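Local coordinates for serine-repeat antigen protein (Plasmodium falciparum, PDB 3CH3) that is a papain-family protease-like antigen of the malaria parasite with a noncanonical serine at its active site, whose own proteolytic role remains uncertain, at residues Ala171-Glu176 with Phe248-Ser253; Ala175-Gly180 with Cys192-Ala197; His199-Val204 with Trp220-Ser225. One frame throughout, in Å; residues are numbered along the deposited sequence.

Contact 1: residues Ala171-Glu176 with Phe248-Ser253; sequences AYIKAE and FNFIHS. With 2HP (dihydrogenphosphate ion), chain D.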
loop_
_atom_site.group_PDB
_atom_site.type_symbol
_atom_site.label_atom_id
_atom_site.label_comp_id
_atom_site.label_asym_id
_atom_site.label_seq_id
_atom_site.Cartn_x
_atom_site.Cartn_y
_atom_site.Cartn_z
ATOM N N ALA A 171 -2.000 -4.480 -1.166
ATOM C CA ALA A 171 -2.615 -5.738 -0.748
ATOM C C ALA A 171 -3.932 -5.452 -0.034
ATOM O O ALA A 171 -4.088 -4.395 0.578
ATOM C CB ALA A 171 -1.692 -6.559 0.181
ATOM N N TYR A 172 -4.862 -6.394 -0.142
ATOM C CA TYR A 172 -6.132 -6.299 0.545
ATOM C C TYR A 172 -6.187 -7.381 1.613
ATOM O O TYR A 172 -5.843 -8.562 1.355
ATOM C CB TYR A 172 -7.311 -6.474 -0.423
ATOM C CG TYR A 172 -7.906 -5.156 -0.785
ATOM C CD1 TYR A 172 -7.620 -4.567 -2.005
ATOM C CD2 TYR A 172 -8.683 -4.435 0.138
ATOM C CE1 TYR A 172 -8.192 -3.298 -2.342
ATOM C CE2 TYR A 172 -9.242 -3.212 -0.168
ATOM C CZ TYR A 172 -8.987 -2.635 -1.390
ATOM O OH TYR A 172 -9.534 -1.412 -1.685
ATOM N N ILE A 173 -6.609 -6.976 2.803
ATOM C CA ILE A 173 -6.804 -7.878 3.922
ATOM C C ILE A 173 -8.191 -7.602 4.543
ATOM O O ILE A 173 -8.822 -6.555 4.286
ATOM C CB ILE A 173 -5.682 -7.671 4.984
ATOM C CG1 ILE A 173 -5.840 -6.271 5.641
ATOM C CG2 ILE A 173 -4.274 -7.886 4.362
ATOM C CD1 ILE A 173 -4.899 -6.064 6.950
ATOM N N LYS A 174 -8.637 -8.532 5.378
ATOM C CA LYS A 174 -9.775 -8.283 6.238
ATOM C C LYS A 174 -9.260 -7.604 7.507
ATOM O O LYS A 174 -8.423 -8.179 8.249
ATOM C CB LYS A 174 -10.492 -9.606 6.564
ATOM C CG LYS A 174 -11.861 -9.314 7.184
ATOM C CD LYS A 174 -12.930 -9.178 6.094
ATOM C CE LYS A 174 -14.316 -9.103 6.734
ATOM N NZ LYS A 174 -15.371 -8.928 5.698
ATOM N N ALA A 175 -9.750 -6.392 7.782
ATOM C CA ALA A 175 -9.200 -5.625 8.929
ATOM C C ALA A 175 -9.295 -6.403 10.253
ATOM O O ALA A 175 -8.400 -6.315 11.069
ATOM C CB ALA A 175 -9.882 -4.269 9.064
ATOM N N GLU A 176 -10.373 -7.171 10.428
ATOM C CA GLU A 176 -10.579 -7.924 11.700
ATOM C C GLU A 176 -9.386 -8.839 11.976
ATOM O O GLU A 176 -9.057 -9.108 13.130
ATOM C CB GLU A 176 -11.845 -8.789 11.597
ATOM C CG GLU A 176 -11.701 -10.026 10.655
ATOM C CD GLU A 176 -12.989 -10.843 10.480
ATOM O OE1 GLU A 176 -14.109 -10.306 10.725
ATOM O OE2 GLU A 176 -12.878 -12.034 10.102
ATOM N N PHE A 248 -7.951 -19.774 4.018
ATOM C CA PHE A 248 -7.656 -18.569 3.217
ATOM C C PHE A 248 -6.406 -17.880 3.727
ATOM O O PHE A 248 -6.187 -17.761 4.953
ATOM C CB PHE A 248 -8.834 -17.594 3.238
ATOM C CG PHE A 248 -10.121 -18.237 2.809
ATOM C CD1 PHE A 248 -11.089 -18.579 3.745
ATOM C CD2 PHE A 248 -10.326 -18.547 1.481
ATOM C CE1 PHE A 248 -12.288 -19.210 3.340
ATOM C CE2 PHE A 248 -11.511 -19.193 1.076
ATOM C CZ PHE A 248 -12.480 -19.501 2.013
ATOM N N ASN A 249 -5.570 -17.420 2.796
ATOM C CA ASN A 249 -4.341 -16.706 3.200
ATOM C C ASN A 249 -4.657 -15.328 3.754
ATOM O O ASN A 249 -5.563 -14.650 3.285
ATOM C CB ASN A 249 -3.408 -16.500 2.017
ATOM C CG ASN A 249 -2.020 -16.205 2.455
ATOM O OD1 ASN A 249 -1.599 -15.064 2.460
ATOM N ND2 ASN A 249 -1.292 -17.248 2.834
ATOM N N PHE A 250 -3.830 -14.874 4.693
ATOM C CA PHE A 250 -4.022 -13.551 5.265
ATOM C C PHE A 250 -4.027 -12.450 4.172
ATOM O O PHE A 250 -4.800 -11.503 4.223
ATOM C CB PHE A 250 -2.883 -13.264 6.253
ATOM C CG PHE A 250 -2.907 -11.842 6.741
ATOM C CD1 PHE A 250 -3.960 -11.419 7.554
ATOM C CD2 PHE A 250 -1.896 -10.925 6.354
ATOM C CE1 PHE A 250 -4.027 -10.060 8.015
ATOM C CE2 PHE A 250 -1.921 -9.596 6.836
ATOM C CZ PHE A 250 -3.011 -9.163 7.637
ATOM N N ILE A 251 -3.164 -12.593 3.175
ATOM C CA ILE A 251 -3.175 -11.667 2.005
ATOM C C ILE A 251 -4.229 -12.169 1.025
ATOM O O ILE A 251 -4.037 -13.218 0.372
ATOM C CB ILE A 251 -1.797 -11.591 1.330
ATOM C CG1 ILE A 251 -0.668 -11.111 2.276
ATOM C CG2 ILE A 251 -1.843 -10.650 0.072
ATOM C CD1 ILE A 251 -0.884 -9.759 2.954
ATOM N N HIS A 252 -5.349 -11.443 0.924
ATOM C CA HIS A 252 -6.466 -11.880 0.049
ATOM C C HIS A 252 -6.128 -11.598 -1.418
ATOM O O HIS A 252 -6.272 -12.467 -2.285
ATOM C CB HIS A 252 -7.778 -11.196 0.458
ATOM C CG HIS A 252 -8.984 -11.622 -0.336
ATOM N ND1 HIS A 252 -9.286 -11.078 -1.558
ATOM C CD2 HIS A 252 -9.981 -12.507 -0.062
ATOM C CE1 HIS A 252 -10.397 -11.619 -2.031
ATOM N NE2 HIS A 252 -10.848 -12.484 -1.138
ATOM N N SER A 253 -5.653 -10.390 -1.696
ATOM C CA SER A 253 -5.419 -9.989 -3.056
ATOM C C SER A 253 -4.237 -9.023 -3.054
ATOM O O SER A 253 -3.970 -8.337 -2.058
ATOM C CB SER A 253 -6.614 -9.205 -3.609
ATOM O OG SER A 253 -7.855 -9.884 -3.489
HETATM P P 2HP D . -9.965 -19.482 7.616
HETATM O O1 2HP D . -10.107 -18.796 8.967
HETATM O O2 2HP D . -8.773 -18.967 6.748
HETATM O O3 2HP D . -11.502 -19.311 6.781
HETATM O O4 2HP D . -9.611 -21.184 7.843
HETATM O O HOH W 1 -7.079 -10.888 5.522
#

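Contact 2: residues Ala175-Gly180 with Cys192-Ala197; sequences AENVMG and CGDDTA. With K (potassium ion), chain B; 2HP (dihydrogenphosphate ion), chain D.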
loop_
_atom_site.group_PDB
_atom_site.type_symbol
_atom_site.label_atom_id
_atom_site.label_comp_id
_atom_site.label_asym_id
_atom_site.label_seq_id
_atom_site.Cartn_x
_atom_site.Cartn_y
_atom_site.Cartn_z
ATOM N N ALA A 175 -9.750 -6.392 7.782
ATOM C CA ALA A 175 -9.200 -5.625 8.929
ATOM C C ALA A 175 -9.295 -6.403 10.253
ATOM O O ALA A 175 -8.400 -6.315 11.069
ATOM C CB ALA A 175 -9.882 -4.269 9.064
ATOM N N GLU A 176 -10.373 -7.171 10.428
ATOM C CA GLU A 176 -10.579 -7.924 11.700
ATOM C C GLU A 176 -9.386 -8.839 11.976
ATOM O O GLU A 176 -9.057 -9.108 13.130
ATOM C CB GLU A 176 -11.845 -8.789 11.597
ATOM C CG GLU A 176 -11.701 -10.026 10.655
ATOM C CD GLU A 176 -12.989 -10.843 10.480
ATOM O OE1 GLU A 176 -14.109 -10.306 10.725
ATOM O OE2 GLU A 176 -12.878 -12.034 10.102
ATOM N N ASN A 177 -8.741 -9.304 10.909
ATOM C CA ASN A 177 -7.669 -10.275 11.100
ATOM C C ASN A 177 -6.457 -9.666 11.807
ATOM O O ASN A 177 -5.628 -10.407 12.333
ATOM C CB ASN A 177 -7.208 -10.853 9.780
ATOM C CG ASN A 177 -8.243 -11.789 9.142
ATOM O OD1 ASN A 177 -9.111 -12.429 9.795
ATOM N ND2 ASN A 177 -8.133 -11.893 7.874
ATOM N N VAL A 178 -6.339 -8.323 11.808
ATOM C CA VAL A 178 -5.256 -7.664 12.549
ATOM C C VAL A 178 -5.750 -6.947 13.816
ATOM O O VAL A 178 -5.072 -6.054 14.354
ATOM C CB VAL A 178 -4.364 -6.702 11.689
ATOM C CG1 VAL A 178 -3.694 -7.464 10.562
ATOM C CG2 VAL A 178 -5.183 -5.524 11.139
ATOM N N MET A 179 -6.929 -7.332 14.309
ATOM C CA MET A 179 -7.481 -6.673 15.482
ATOM C C MET A 179 -7.511 -7.643 16.667
ATOM O O MET A 179 -8.297 -7.490 17.602
ATOM C CB MET A 179 -8.803 -5.978 15.168
ATOM C CG MET A 179 -8.555 -4.667 14.379
ATOM S SD MET A 179 -9.998 -3.939 13.585
ATOM C CE MET A 179 -11.110 -3.866 14.978
ATOM N N GLY A 180 -6.613 -8.621 16.622
ATOM C CA GLY A 180 -6.468 -9.584 17.728
ATOM C C GLY A 180 -6.230 -8.810 19.016
ATOM O O GLY A 180 -5.511 -7.802 19.024
ATOM N N CYS A 192 -4.623 -16.157 9.907
ATOM C CA CYS A 192 -5.413 -16.610 8.765
ATOM C C CYS A 192 -6.103 -15.434 8.100
ATOM O O CYS A 192 -6.277 -14.378 8.719
ATOM C CB CYS A 192 -6.481 -17.623 9.146
ATOM S SG CYS A 192 -5.906 -19.199 9.819
ATOM N N GLY A 193 -6.495 -15.621 6.844
ATOM C CA GLY A 193 -7.382 -14.657 6.167
ATOM C C GLY A 193 -8.831 -15.118 6.090
ATOM O O GLY A 193 -9.226 -16.120 6.737
ATOM N N ASP A 194 -9.634 -14.386 5.314
ATOM C CA ASP A 194 -11.058 -14.672 5.116
ATOM C C ASP A 194 -11.340 -14.852 3.628
ATOM O O ASP A 194 -10.490 -14.555 2.777
ATOM C CB ASP A 194 -11.921 -13.489 5.597
ATOM C CG ASP A 194 -11.983 -13.352 7.105
ATOM O OD1 ASP A 194 -11.129 -13.916 7.857
ATOM O OD2 ASP A 194 -12.932 -12.661 7.552
ATOM N N ASP A 195 -12.569 -15.256 3.307
ATOM C CA ASP A 195 -12.977 -15.401 1.925
ATOM C C ASP A 195 -13.031 -14.042 1.214
ATOM O O ASP A 195 -13.016 -13.965 -0.018
ATOM C CB ASP A 195 -14.336 -16.144 1.845
ATOM C CG ASP A 195 -14.538 -16.914 0.550
ATOM O OD1 ASP A 195 -13.692 -16.855 -0.359
ATOM O OD2 ASP A 195 -15.579 -17.608 0.450
ATOM N N THR A 196 -13.133 -12.971 1.997
ATOM C CA THR A 196 -13.222 -11.617 1.445
ATOM C C THR A 196 -12.242 -10.682 2.177
ATOM O O THR A 196 -11.599 -11.096 3.153
ATOM C CB THR A 196 -14.636 -11.056 1.607
ATOM O OG1 THR A 196 -14.965 -10.972 3.014
ATOM C CG2 THR A 196 -15.676 -11.941 0.881
ATOM N N ALA A 197 -12.169 -9.429 1.735
ATOM C CA ALA A 197 -11.271 -8.440 2.360
ATOM C C ALA A 197 -12.015 -7.086 2.370
ATOM O O ALA A 197 -13.072 -6.916 1.717
ATOM C CB ALA A 197 -9.947 -8.362 1.586
HETATM K K K B . -10.697 -16.202 9.191
HETATM P P 2HP D . -9.965 -19.482 7.616
HETATM O O1 2HP D . -10.107 -18.796 8.967
HETATM O O2 2HP D . -8.773 -18.967 6.748
HETATM O O3 2HP D . -11.502 -19.311 6.781
HETATM O O4 2HP D . -9.611 -21.184 7.843
HETATM O O HOH W 2 -11.773 -13.967 11.302
HETATM O O HOH W 3 -8.543 -15.307 10.500
HETATM O O HOH W 4 -12.763 -17.427 7.511
#

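Contact 3: residues His199-Val204 with Trp220-Ser225; sequences HAVNIV and WIVRNS. With 2HP (dihydrogenphosphate ion), chain C.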
loop_
_atom_site.group_PDB
_atom_site.type_symbol
_atom_site.label_atom_id
_atom_site.label_comp_id
_atom_site.label_asym_id
_atom_site.label_seq_id
_atom_site.Cartn_x
_atom_site.Cartn_y
_atom_site.Cartn_z
ATOM N N HIS A 199 -9.896 -3.900 3.541
ATOM C CA HIS A 199 -8.927 -2.863 3.989
ATOM C C HIS A 199 -7.635 -2.977 3.167
ATOM O O HIS A 199 -7.028 -4.059 3.081
ATOM C CB HIS A 199 -8.617 -3.071 5.466
ATOM C CG HIS A 199 -7.660 -2.065 6.024
ATOM N ND1 HIS A 199 -7.979 -0.727 6.165
ATOM C CD2 HIS A 199 -6.391 -2.204 6.460
ATOM C CE1 HIS A 199 -6.937 -0.090 6.674
ATOM N NE2 HIS A 199 -5.965 -0.966 6.876
ATOM N N ALA A 200 -7.209 -1.861 2.588
ATOM C CA ALA A 200 -5.999 -1.827 1.752
ATOM C C ALA A 200 -4.777 -1.497 2.605
ATOM O O ALA A 200 -4.813 -0.593 3.459
ATOM C CB ALA A 200 -6.157 -0.803 0.590
ATOM N N VAL A 201 -3.717 -2.243 2.363
ATOM C CA VAL A 201 -2.420 -2.049 3.022
ATOM C C VAL A 201 -1.357 -2.126 1.918
ATOM O O VAL A 201 -1.701 -2.270 0.747
ATOM C CB VAL A 201 -2.177 -3.129 4.121
ATOM C CG1 VAL A 201 -3.235 -2.932 5.265
ATOM C CG2 VAL A 201 -2.122 -4.612 3.531
ATOM N N ASN A 202 -0.083 -2.048 2.274
ATOM C CA ASN A 202 0.966 -2.279 1.271
ATOM C C ASN A 202 1.915 -3.349 1.802
ATOM O O ASN A 202 2.277 -3.303 2.979
ATOM C CB ASN A 202 1.773 -0.995 1.035
ATOM C CG ASN A 202 0.925 0.076 0.368
ATOM O OD1 ASN A 202 0.667 0.058 -0.859
ATOM N ND2 ASN A 202 0.453 0.977 1.171
ATOM N N ILE A 203 2.385 -4.234 0.943
ATOM C CA ILE A 203 3.514 -5.083 1.323
ATOM C C ILE A 203 4.747 -4.333 0.855
ATOM O O ILE A 203 4.808 -3.913 -0.326
ATOM C CB ILE A 203 3.425 -6.465 0.668
ATOM C CG1 ILE A 203 2.185 -7.220 1.255
ATOM C CG2 ILE A 203 4.743 -7.281 0.913
ATOM C CD1 ILE A 203 1.857 -8.548 0.526
ATOM N N VAL A 204 5.696 -4.141 1.767
ATOM C CA VAL A 204 6.855 -3.309 1.517
ATOM C C VAL A 204 8.214 -4.045 1.697
ATOM O O VAL A 204 9.263 -3.432 1.521
ATOM C CB VAL A 204 6.844 -2.026 2.399
ATOM C CG1 VAL A 204 5.507 -1.243 2.215
ATOM C CG2 VAL A 204 7.059 -2.414 3.905
ATOM N N TRP A 220 6.042 -11.302 5.465
ATOM C CA TRP A 220 5.906 -10.042 4.727
ATOM C C TRP A 220 6.016 -8.925 5.746
ATOM O O TRP A 220 5.564 -9.061 6.905
ATOM C CB TRP A 220 4.502 -9.901 4.111
ATOM C CG TRP A 220 4.146 -10.909 3.085
ATOM C CD1 TRP A 220 3.083 -11.783 3.132
ATOM C CD2 TRP A 220 4.824 -11.159 1.842
ATOM N NE1 TRP A 220 3.046 -12.528 2.007
ATOM C CE2 TRP A 220 4.117 -12.211 1.200
ATOM C CE3 TRP A 220 5.974 -10.619 1.221
ATOM C CZ2 TRP A 220 4.504 -12.734 -0.055
ATOM C CZ3 TRP A 220 6.386 -11.162 -0.039
ATOM C CH2 TRP A 220 5.635 -12.212 -0.656
ATOM N N ILE A 221 6.594 -7.806 5.325
ATOM C CA ILE A 221 6.528 -6.564 6.097
ATOM C C ILE A 221 5.375 -5.767 5.468
ATOM O O ILE A 221 5.354 -5.556 4.256
ATOM C CB ILE A 221 7.841 -5.716 6.006
ATOM C CG1 ILE A 221 9.074 -6.561 6.465
ATOM C CG2 ILE A 221 7.691 -4.466 6.839
ATOM C CD1 ILE A 221 10.419 -5.862 6.323
ATOM N N VAL A 222 4.409 -5.375 6.290
ATOM C CA VAL A 222 3.192 -4.710 5.783
ATOM C C VAL A 222 3.062 -3.328 6.402
ATOM O O VAL A 222 3.233 -3.166 7.614
ATOM C CB VAL A 222 1.955 -5.523 6.122
ATOM C CG1 VAL A 222 0.683 -4.863 5.591
ATOM C CG2 VAL A 222 2.087 -6.988 5.565
ATOM N N ARG A 223 2.769 -2.343 5.556
ATOM C CA ARG A 223 2.571 -0.967 5.992
ATOM C C ARG A 223 1.086 -0.752 6.124
ATOM O O ARG A 223 0.351 -1.072 5.205
ATOM C CB ARG A 223 3.081 -0.006 4.919
ATOM C CG ARG A 223 2.799 1.480 5.203
ATOM C CD ARG A 223 3.469 2.326 4.131
ATOM N NE ARG A 223 3.044 3.744 4.087
ATOM C CZ ARG A 223 3.786 4.773 4.493
ATOM N NH1 ARG A 223 4.980 4.574 5.048
ATOM N NH2 ARG A 223 3.329 6.025 4.342
ATOM N N ASN A 224 0.657 -0.170 7.237
ATOM C CA ASN A 224 -0.750 0.173 7.374
ATOM C C ASN A 224 -0.882 1.716 7.422
ATOM O O ASN A 224 0.135 2.449 7.554
ATOM C CB ASN A 224 -1.272 -0.475 8.688
ATOM C CG ASN A 224 -2.778 -0.763 8.676
ATOM O OD1 ASN A 224 -3.520 -0.235 7.850
ATOM N ND2 ASN A 224 -3.240 -1.556 9.675
ATOM N N SER A 225 -2.125 2.200 7.388
ATOM C CA SER A 225 -2.422 3.658 7.432
ATOM C C SER A 225 -3.278 3.998 8.659
ATOM O O SER A 225 -4.285 4.735 8.553
ATOM C CB SER A 225 -3.125 4.100 6.129
ATOM O OG SER A 225 -4.271 3.288 5.871
HETATM P P 2HP C . -11.309 1.132 5.255
HETATM O O1 2HP C . -11.751 1.572 6.663
HETATM O O2 2HP C . -10.343 2.039 4.569
HETATM O O3 2HP C . -10.691 -0.499 5.498
HETATM O O4 2HP C . -12.773 1.144 4.236
HETATM O O HOH W 5 -3.207 1.066 4.515
#

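Contact 1: residues Ala171-Glu176 with Phe248-Ser253
Ile173 lays its CG2 methyl over one face of the Phe250 ring, 4.1 Å from the ring centroid and displaced toward the rim, a CH-pi contact. CD1 of the same isoleucine reaches the far end of the ring, 3.7 Å from Phe250 CZ, so both branches grip the phenyl tip. CG1 of Ile173 stands between the backbone N and the carbonyl carbon (chi1 68°), which leaves CG2 beside the N and turned to the aromatic face. CG2 also meets the CD1 methyl of Ile251, and the CG2 methyl of Ile251 packs on Ala171 CB at 4.1 Å; together they form a small apolar layer.

The backbones meet beside it in one antiparallel hydrogen-bonded pair, Tyr172 with Ser253. Tyr172 N donates to Ser253 O at 2.9 Å, while Tyr172 O accepts from His252 N at 3.0 Å, with the donor nearly in line with the carbonyl. Since His252 and Ser253 both face Tyr172, the pairing is a classic beta bulge. Within the bulge the imidazole reaches on to the next residue: His252 ND1 donates to Ser253 OG at 2.7 Å, and that hydroxyl is also hydrogen-bonded to Glu144. Asn249 OD1 accepts from Ile251 N, an Asx turn just before the bulge. Beyond the last direct bond a water bridges the widening gap, accepting from Lys174 N and donating to Phe250 O.

At the outer end of the loop Phe248 N donates to a dihydrogenphosphate oxygen. The contact sets the end of strand 169-173 against the start of strand 253-260; strand 199-210 flanks strand 169-173 in the same sheet, and its Val201 and Ile203 touch the apolar layer.

Contact 2: residues Ala175-Gly180 with Cys192-Ala197
A potassium site at the protein surface, shared with a dihydrogenphosphate ion, lies at this meeting of two loops. The segment 192-197 supplies the protein ligands, Gly193 O and Asp194 OD1, the latter 2.7 Å from the potassium; phosphate O1 and three waters also lie around the ion. Cys192, tied by a disulfide to Cys246, brings its CB against the phosphate.

From the other loop, Glu176 and Asn177 approach Asp194. The Glu176 chain runs extended beyond CG and meets Asp194 from the opposite direction; in the conformer given here, one of two, OE2 lies 2.6 Å from Asp194 OD2 with the carboxylate planes 75° apart. The Asn177 side chain points toward 192-197, its amide lying beside Cys192 O and the Asp194 carboxylate. One water donates to Glu176 OE2 and sits a long 3.3 Å from the potassium, which would put the glutamate in the second shell.

The two oxygens of Asp194 thus have different tasks, OD1 on the metal and, with Glu176 in this conformer, OD2 against its carboxylate. So short an oxygen-oxygen distance, where that conformer is occupied, suggests that the acid pair shares a proton, while the nearby potassium would probably ease the remaining negative charge.

Contact 3: residues His199-Val204 with Trp220-Ser225
Polar side-chain bonding centres on His199 and Asn224. His199 NE2 donates to Asn224 OD1 at 2.7 Å in an almost straight bond (174°); the oxygen lies in the imidazole plane, whereas the amide plane is turned 63° from the ring. With CG anti to the backbone N (chi1 -179°), the His199 ring spans from Asn224 to a bound phosphate, and ND1 donates to phosphate O3 at 2.8 Å. Two bonds on its two nitrogens thus fix the ring's rotation. Asn224 OD1 accepts a second bond, from Ser225 N, and a water links Ala200 O with Ser225 OG.

Backbone bonds join the segments as the two arms of an antiparallel beta hairpin. Asn202 and Arg223 form a hydrogen-bonded pair, Asn202 N to Arg223 O and Arg223 N to Asn202 O; Ile203 and Val222 follow as a non-hydrogen-bonded pair, and Val204 N then donates to Ile221 O at 2.9 Å. In papain-family proteases a histidine and an asparagine placed in this way belong to the active site, and His199 with Asn224 is consistent with that pair. The phosphate is also held by Ser33 and Gln27.

Apolar packing joins Ile203 to Trp220 and Val201 to Val222. The CD1 methyl of Ile203 sits almost squarely over the five-membered ring of Trp220, 4.1 Å from its centroid, while CG2 touches Trp220 CE3 at 3.6 Å. Nearer the histidine, Val201 CG2 presses tightly on Val222 CG1 at 3.5 Å. Away from the face bearing Ile203 and Val222, toward the hairpin turn, Val204 CG2 meets Ile221 CG2 at 3.6 Å, and Val204 CG1 rests on Arg223 CB; the extended Arg223 side chain carries its guanidinium to Gln23 O, Leu22 O and Tyr235 OH.

How the contacts relate
Following the chain, residues 171-176 open contact 1, and their last two residues also begin contact 2. Contact 2 closes first, drawing the loop after strand 169-173 back on the loop before strand 199-210, with strand 188-189 in between. Contact 3 comes next in series, closing the hairpin of strands 199-210 and 216-223. Contact 1 closes last, when residues 248-253 return to strand 169-173, so contact 3 is nested inside its loop. Contacts 1 and 2 meet at the same phosphate and through His252 NE2 with Asp195 O. Contacts 1 and 3 share one sheet, joined by backbone bonds from Ala171 to Val201 and Ile173 to His199.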